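Local coordinates for protein DOA1 (Saccharomyces cerevisiae, PDB 3ODT) that probably binds ubiquitin through its seven-bladed WD40 beta propeller and so takes part in regulating the turnover of F-box proteins, at residues K15-D20 / T40-S45; A161-T166 / N184-H189. All coordinates share one frame; numbering follows the deposited sequence.

Contact 1 of 2, residues K15-D20 / T40-S45; sequences KGHDQD and TVRLWS
The Gly16-His17 pair is the GH dipeptide of a WD40 repeat, and it meets Thr40, Arg42 and Trp44 on the third strand of the same blade. His17, Ser34, Asp38 and Trp44 form the hydrogen-bonded tetrad of this family: Ser34 OG bonds to both His17 NE2 and Trp44 NE1, while Asp38 takes His17 ND1. A histidine suits the place because its two ring nitrogens serve two partners at once. Arg42 runs extended over one face of the imidazole, its CD 3.5 Å from the ring centroid of His17 in a CH-pi contact only 16° off the normal. At the ring edge, Thr40 OG1 approaches His17 CE1 to 3.2 Å. The same hydroxyl oxygen accepts a bond from Arg42 NE (3.1 Å), tilted 27° out of the guanidinium plane. Gly16 O lies over one guanidinium face, 3.3 Å from Arg42 CZ, and Lys15 O meets the indole rim at Trp44 CH2 (3.4 Å). Gly16 adopts a phi of 171°, readily reached by glycine, and a CB would lie tightly against Arg42 NH1 and Trp44 CH2. Asp38 also bonds Thr40 OG1 and the amide of Asp18, and forms a salt bridge with Arg42. Strand 40-46 lies between strands 31-36 and 50-57, and loop 15-20 leads on to strand 21-26, the first of the blade.

Contact 2 of 2, residues A161-T166 / N184-H189; sequences ASADKT and NDVVRH
Asn184 meets the aliphatic length of Lys165, whose NZ makes a weak hydrogen bond to Asn184 OD1 at 3.4 Å; the two side chains lie alongside each other and point the same way. Lysine CB, CG and CD run along the backbone of Asn184 and Asp185, and the bend about CG-CD (chi3 -70°) then directs CE and NZ toward Asn184 OD1. At Asp185 the carbonyl oxygen receives a CA-H...O contact from Lys165 CA (3.4 Å), while the carboxylate holds its own loop, Asp185 OD1 accepting from Val186 N at 2.7 Å. Val186 lays CG1 against Ala163 CA at 3.7 Å and CG2 near the Ala163 methyl, and Trp146 adjoins both residues. An alanine here would probably open a gap beside Ala163 and Trp146, leaving that patch less well packed.

The partner of this loop is the tight turn between strands 157-162 and 167-171 of the preceding propeller blade, a type I turn from Ser162 to Lys165 in which Asp164 reaches back to His141. Val187, where the first strand of the next blade starts, joins the two blades: its N donates to Ser162 O (3.0 Å, 167°), and Lys165 N reaches that oxygen from the opposite face of its plane. The branched side chain is apt, since CG1 packs on Ala161 CB (3.7 Å) while CG2 comes near the Lys165 carbonyl carbon. Arg188 turns away and makes a cation-pi contact with Trp146, and forms with His189 a classic beta bulge opposite Cys201.

From the N terminus, strand 9-14 completes the sheet shared with strands 269-274, 280-284 and 289-293, and the chain then enters 15-20. Contact 1 closes a loop holding strands 21-26 and 31-36, so it works within one blade; Asp20, at the end of its first segment, ligates calcium together with Ser285 and Asn287 of the last blade. Contact 2 opens only much later, and its loop, which holds strands 167-171 and 174-179, carries the chain from one blade into the next. The loops follow in series, neither nested nor crossed, with contact centres 29 Å apart on opposite sides of the propeller's centre.

Contact 1 of 2, residues K15-D20 / T40-S45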
loop_
_atom_site.group_PDB
_atom_site.type_symbol
_atom_site.label_atom_id
_atom_site.label_comp_id
_atom_site.label_asym_id
_atom_site.label_seq_id
_atom_site.Cartn_x
_atom_site.Cartn_y
_atom_site.Cartn_z
ATOM N N LYS A 15 17.989 7.857 1.349
ATOM C CA LYS A 15 18.867 7.057 0.525
ATOM C C LYS A 15 19.431 5.887 1.339
ATOM O O LYS A 15 19.852 6.070 2.458
ATOM C CB LYS A 15 20.005 7.954 0.012
ATOM C CG LYS A 15 20.990 7.274 -0.912
ATOM C CD LYS A 15 22.044 8.223 -1.443
ATOM C CE LYS A 15 22.952 7.484 -2.487
ATOM N NZ LYS A 15 24.063 8.277 -3.102
ATOM N N GLY A 16 19.417 4.693 0.763
ATOM C CA GLY A 16 20.018 3.543 1.404
ATOM C C GLY A 16 19.708 2.241 0.682
ATOM O O GLY A 16 20.558 1.354 0.603
ATOM N N HIS A 17 18.490 2.101 0.167
ATOM C CA HIS A 17 18.163 0.885 -0.548
ATOM C C HIS A 17 19.002 0.758 -1.820
ATOM O O HIS A 17 19.296 1.745 -2.495
ATOM C CB HIS A 17 16.671 0.855 -0.908
ATOM C CG HIS A 17 15.773 0.510 0.237
ATOM N ND1 HIS A 17 15.804 -0.717 0.851
ATOM C CD2 HIS A 17 14.834 1.243 0.890
ATOM C CE1 HIS A 17 14.892 -0.750 1.806
ATOM N NE2 HIS A 17 14.303 0.432 1.858
ATOM N N ASP A 18 19.328 -0.477 -2.179
ATOM C CA ASP A 18 20.137 -0.734 -3.364
ATOM C C ASP A 18 19.330 -1.246 -4.579
ATOM O O ASP A 18 19.906 -1.514 -5.631
ATOM C CB ASP A 18 21.215 -1.752 -3.024
ATOM C CG ASP A 18 22.163 -1.238 -1.980
ATOM O OD1 ASP A 18 22.525 -0.034 -2.058
ATOM O OD2 ASP A 18 22.561 -2.050 -1.116
ATOM N N GLN A 19 18.025 -1.454 -4.393
ATOM C CA GLN A 19 17.133 -1.800 -5.495
ATOM C C GLN A 19 15.773 -1.149 -5.246
ATOM O O GLN A 19 15.592 -0.454 -4.249
ATOM C CB GLN A 19 16.993 -3.324 -5.628
ATOM C CG GLN A 19 18.283 -4.055 -5.954
ATOM C CD GLN A 19 18.798 -3.787 -7.350
ATOM O OE1 GLN A 19 18.046 -3.371 -8.236
ATOM N NE2 GLN A 19 20.103 -4.026 -7.562
ATOM N N ASP A 20 14.818 -1.374 -6.144
ATOM C CA ASP A 20 13.588 -0.614 -6.086
ATOM C C ASP A 20 12.968 -0.681 -4.704
ATOM O O ASP A 20 12.933 -1.752 -4.083
ATOM C CB ASP A 20 12.543 -1.142 -7.084
ATOM C CG ASP A 20 12.916 -0.893 -8.525
ATOM O OD1 ASP A 20 14.091 -0.687 -8.827
ATOM O OD2 ASP A 20 12.004 -0.886 -9.358
ATOM N N THR A 40 15.805 -5.944 2.051
ATOM C CA THR A 40 15.861 -5.312 3.352
ATOM C C THR A 40 14.572 -4.587 3.715
ATOM O O THR A 40 13.804 -4.158 2.834
ATOM C CB THR A 40 17.046 -4.318 3.493
ATOM O OG1 THR A 40 16.819 -3.150 2.688
ATOM C CG2 THR A 40 18.364 -4.969 3.130
ATOM N N VAL A 41 14.364 -4.480 5.024
ATOM C CA VAL A 41 13.359 -3.611 5.645
ATOM C C VAL A 41 14.165 -2.528 6.331
ATOM O O VAL A 41 15.054 -2.835 7.120
ATOM C CB VAL A 41 12.577 -4.338 6.739
ATOM C CG1 VAL A 41 11.517 -3.416 7.342
ATOM C CG2 VAL A 41 11.948 -5.613 6.194
ATOM N N ARG A 42 13.868 -1.274 6.033
ATOM C CA ARG A 42 14.516 -0.137 6.667
ATOM C C ARG A 42 13.546 0.708 7.432
ATOM O O ARG A 42 12.428 0.970 6.983
ATOM C CB ARG A 42 15.249 0.690 5.624
ATOM C CG ARG A 42 16.403 -0.069 5.070
ATOM C CD ARG A 42 17.087 0.662 3.971
ATOM N NE ARG A 42 17.830 -0.313 3.178
ATOM C CZ ARG A 42 19.141 -0.389 3.082
ATOM N NH1 ARG A 42 19.928 0.437 3.737
ATOM N NH2 ARG A 42 19.644 -1.325 2.314
ATOM N N LEU A 43 13.988 1.104 8.614
ATOM C CA LEU A 43 13.281 2.020 9.494
ATOM C C LEU A 43 14.037 3.331 9.469
ATOM O O LEU A 43 15.257 3.380 9.742
ATOM C CB LEU A 43 13.243 1.463 10.907
ATOM C CG LEU A 43 12.579 2.375 11.924
ATOM C CD1 LEU A 43 11.098 2.569 11.609
ATOM C CD2 LEU A 43 12.750 1.777 13.306
ATOM N N TRP A 44 13.311 4.388 9.131
ATOM C CA TRP A 44 13.870 5.723 9.025
ATOM C C TRP A 44 13.265 6.549 10.154
ATOM O O TRP A 44 12.032 6.580 10.318
ATOM C CB TRP A 44 13.514 6.337 7.658
ATOM C CG TRP A 44 13.801 5.455 6.462
ATOM C CD1 TRP A 44 12.982 4.504 5.926
ATOM C CD2 TRP A 44 14.956 5.507 5.606
ATOM N NE1 TRP A 44 13.569 3.926 4.836
ATOM C CE2 TRP A 44 14.774 4.540 4.606
ATOM C CE3 TRP A 44 16.132 6.250 5.613
ATOM C CZ2 TRP A 44 15.719 4.296 3.635
ATOM C CZ3 TRP A 44 17.074 6.016 4.629
ATOM C CH2 TRP A 44 16.868 5.037 3.659
ATOM N N SER A 45 14.134 7.184 10.938
ATOM C CA SER A 45 13.743 8.005 12.074
ATOM C C SER A 45 14.199 9.408 11.909
ATOM O O SER A 45 15.345 9.655 11.508
ATOM C CB SER A 45 14.371 7.455 13.355
ATOM O OG SER A 45 14.019 6.106 13.472
#

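Contact 2 of 2, residues A161-T166 / N184-H189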
loop_
_atom_site.group_PDB
_atom_site.type_symbol
_atom_site.label_atom_id
_atom_site.label_comp_id
_atom_site.label_asym_id
_atom_site.label_seq_id
_atom_site.Cartn_x
_atom_site.Cartn_y
_atom_site.Cartn_z
ATOM N N ALA A 161 -8.591 -7.090 -4.873
ATOM C CA ALA A 161 -8.393 -6.599 -6.224
ATOM C C ALA A 161 -7.476 -7.550 -6.955
ATOM O O ALA A 161 -6.428 -7.957 -6.419
ATOM C CB ALA A 161 -7.725 -5.246 -6.179
ATOM N N SER A 162 -7.814 -7.860 -8.199
ATOM C CA SER A 162 -7.110 -8.907 -8.933
ATOM C C SER A 162 -6.774 -8.612 -10.384
ATOM O O SER A 162 -7.433 -7.824 -11.075
ATOM C CB SER A 162 -7.929 -10.206 -8.806
ATOM O OG SER A 162 -7.437 -11.283 -9.568
ATOM N N ALA A 163 -5.738 -9.304 -10.867
ATOM C CA ALA A 163 -5.393 -9.334 -12.275
ATOM C C ALA A 163 -6.491 -9.959 -13.120
ATOM O O ALA A 163 -6.448 -9.859 -14.360
ATOM C CB ALA A 163 -4.058 -10.101 -12.482
ATOM N N ASP A 164 -7.481 -10.590 -12.475
ATOM C CA ASP A 164 -8.600 -11.147 -13.239
ATOM C C ASP A 164 -9.630 -10.071 -13.609
ATOM O O ASP A 164 -10.663 -10.360 -14.184
ATOM C CB ASP A 164 -9.230 -12.366 -12.537
ATOM C CG ASP A 164 -10.021 -12.017 -11.279
ATOM O OD1 ASP A 164 -10.248 -10.831 -10.982
ATOM O OD2 ASP A 164 -10.409 -12.959 -10.554
ATOM N N LYS A 165 -9.281 -8.821 -13.326
ATOM C CA LYS A 165 -10.060 -7.632 -13.712
ATOM C C LYS A 165 -11.292 -7.401 -12.834
ATOM O O LYS A 165 -12.180 -6.667 -13.202
ATOM C CB LYS A 165 -10.421 -7.637 -15.202
ATOM C CG LYS A 165 -9.224 -7.883 -16.084
ATOM C CD LYS A 165 -9.559 -7.727 -17.558
ATOM C CE LYS A 165 -10.453 -8.866 -18.031
ATOM N NZ LYS A 165 -10.818 -8.777 -19.500
ATOM N N THR A 166 -11.320 -8.040 -11.666
ATOM C CA THR A 166 -12.444 -7.877 -10.750
ATOM C C THR A 166 -11.974 -7.453 -9.367
ATOM O O THR A 166 -10.802 -7.654 -8.986
ATOM C CB THR A 166 -13.290 -9.157 -10.580
ATOM O OG1 THR A 166 -12.570 -10.097 -9.762
ATOM C CG2 THR A 166 -13.700 -9.784 -11.937
ATOM N N ASN A 184 -11.574 -2.780 -16.942
ATOM C CA ASN A 184 -11.397 -3.845 -17.922
ATOM C C ASN A 184 -9.921 -4.214 -18.059
ATOM O O ASN A 184 -9.436 -4.493 -19.154
ATOM C CB ASN A 184 -11.967 -3.428 -19.278
ATOM C CG ASN A 184 -12.101 -4.595 -20.237
ATOM O OD1 ASN A 184 -12.294 -5.737 -19.820
ATOM N ND2 ASN A 184 -11.997 -4.312 -21.531
ATOM N N ASP A 185 -9.217 -4.206 -16.931
ATOM C CA ASP A 185 -7.797 -4.478 -16.890
ATOM C C ASP A 185 -7.476 -4.862 -15.454
ATOM O O ASP A 185 -8.346 -4.847 -14.577
ATOM C CB ASP A 185 -6.999 -3.234 -17.292
ATOM C CG ASP A 185 -5.611 -3.552 -17.879
ATOM O OD1 ASP A 185 -5.028 -4.636 -17.614
ATOM O OD2 ASP A 185 -5.071 -2.652 -18.565
ATOM N N VAL A 186 -6.228 -5.232 -15.237
ATOM C CA VAL A 186 -5.742 -5.664 -13.941
ATOM C C VAL A 186 -6.048 -4.605 -12.888
ATOM O O VAL A 186 -5.751 -3.429 -13.094
ATOM C CB VAL A 186 -4.227 -5.847 -14.035
ATOM C CG1 VAL A 186 -3.619 -6.054 -12.657
ATOM C CG2 VAL A 186 -3.856 -6.959 -15.052
ATOM N N VAL A 187 -6.656 -5.005 -11.773
ATOM C CA VAL A 187 -6.902 -4.069 -10.653
ATOM C C VAL A 187 -5.745 -4.187 -9.674
ATOM O O VAL A 187 -5.400 -5.296 -9.242
ATOM C CB VAL A 187 -8.238 -4.332 -9.955
ATOM C CG1 VAL A 187 -8.581 -3.165 -9.061
ATOM C CG2 VAL A 187 -9.332 -4.496 -10.998
ATOM N N ARG A 188 -5.122 -3.054 -9.366
ATOM C CA ARG A 188 -3.867 -3.048 -8.648
ATOM C C ARG A 188 -3.979 -2.652 -7.177
ATOM O O ARG A 188 -3.162 -3.067 -6.343
ATOM C CB ARG A 188 -2.902 -2.084 -9.321
ATOM C CG ARG A 188 -2.419 -2.511 -10.702
ATOM C CD ARG A 188 -1.606 -3.752 -10.644
ATOM N NE ARG A 188 -0.280 -3.635 -10.001
ATOM C CZ ARG A 188 0.889 -3.728 -10.629
ATOM N NH1 ARG A 188 0.946 -3.854 -11.970
ATOM N NH2 ARG A 188 2.013 -3.677 -9.916
ATOM N N HIS A 189 -4.955 -1.818 -6.842
ATOM C CA HIS A 189 -5.006 -1.336 -5.466
ATOM C C HIS A 189 -6.368 -0.822 -5.067
ATOM O O HIS A 189 -7.190 -0.454 -5.908
ATOM C CB HIS A 189 -3.922 -0.256 -5.219
ATOM C CG HIS A 189 -3.238 -0.422 -3.894
ATOM N ND1 HIS A 189 -2.371 -1.459 -3.629
ATOM C CD2 HIS A 189 -3.309 0.305 -2.749
ATOM C CE1 HIS A 189 -1.944 -1.364 -2.386
ATOM N NE2 HIS A 189 -2.507 -0.305 -1.820
#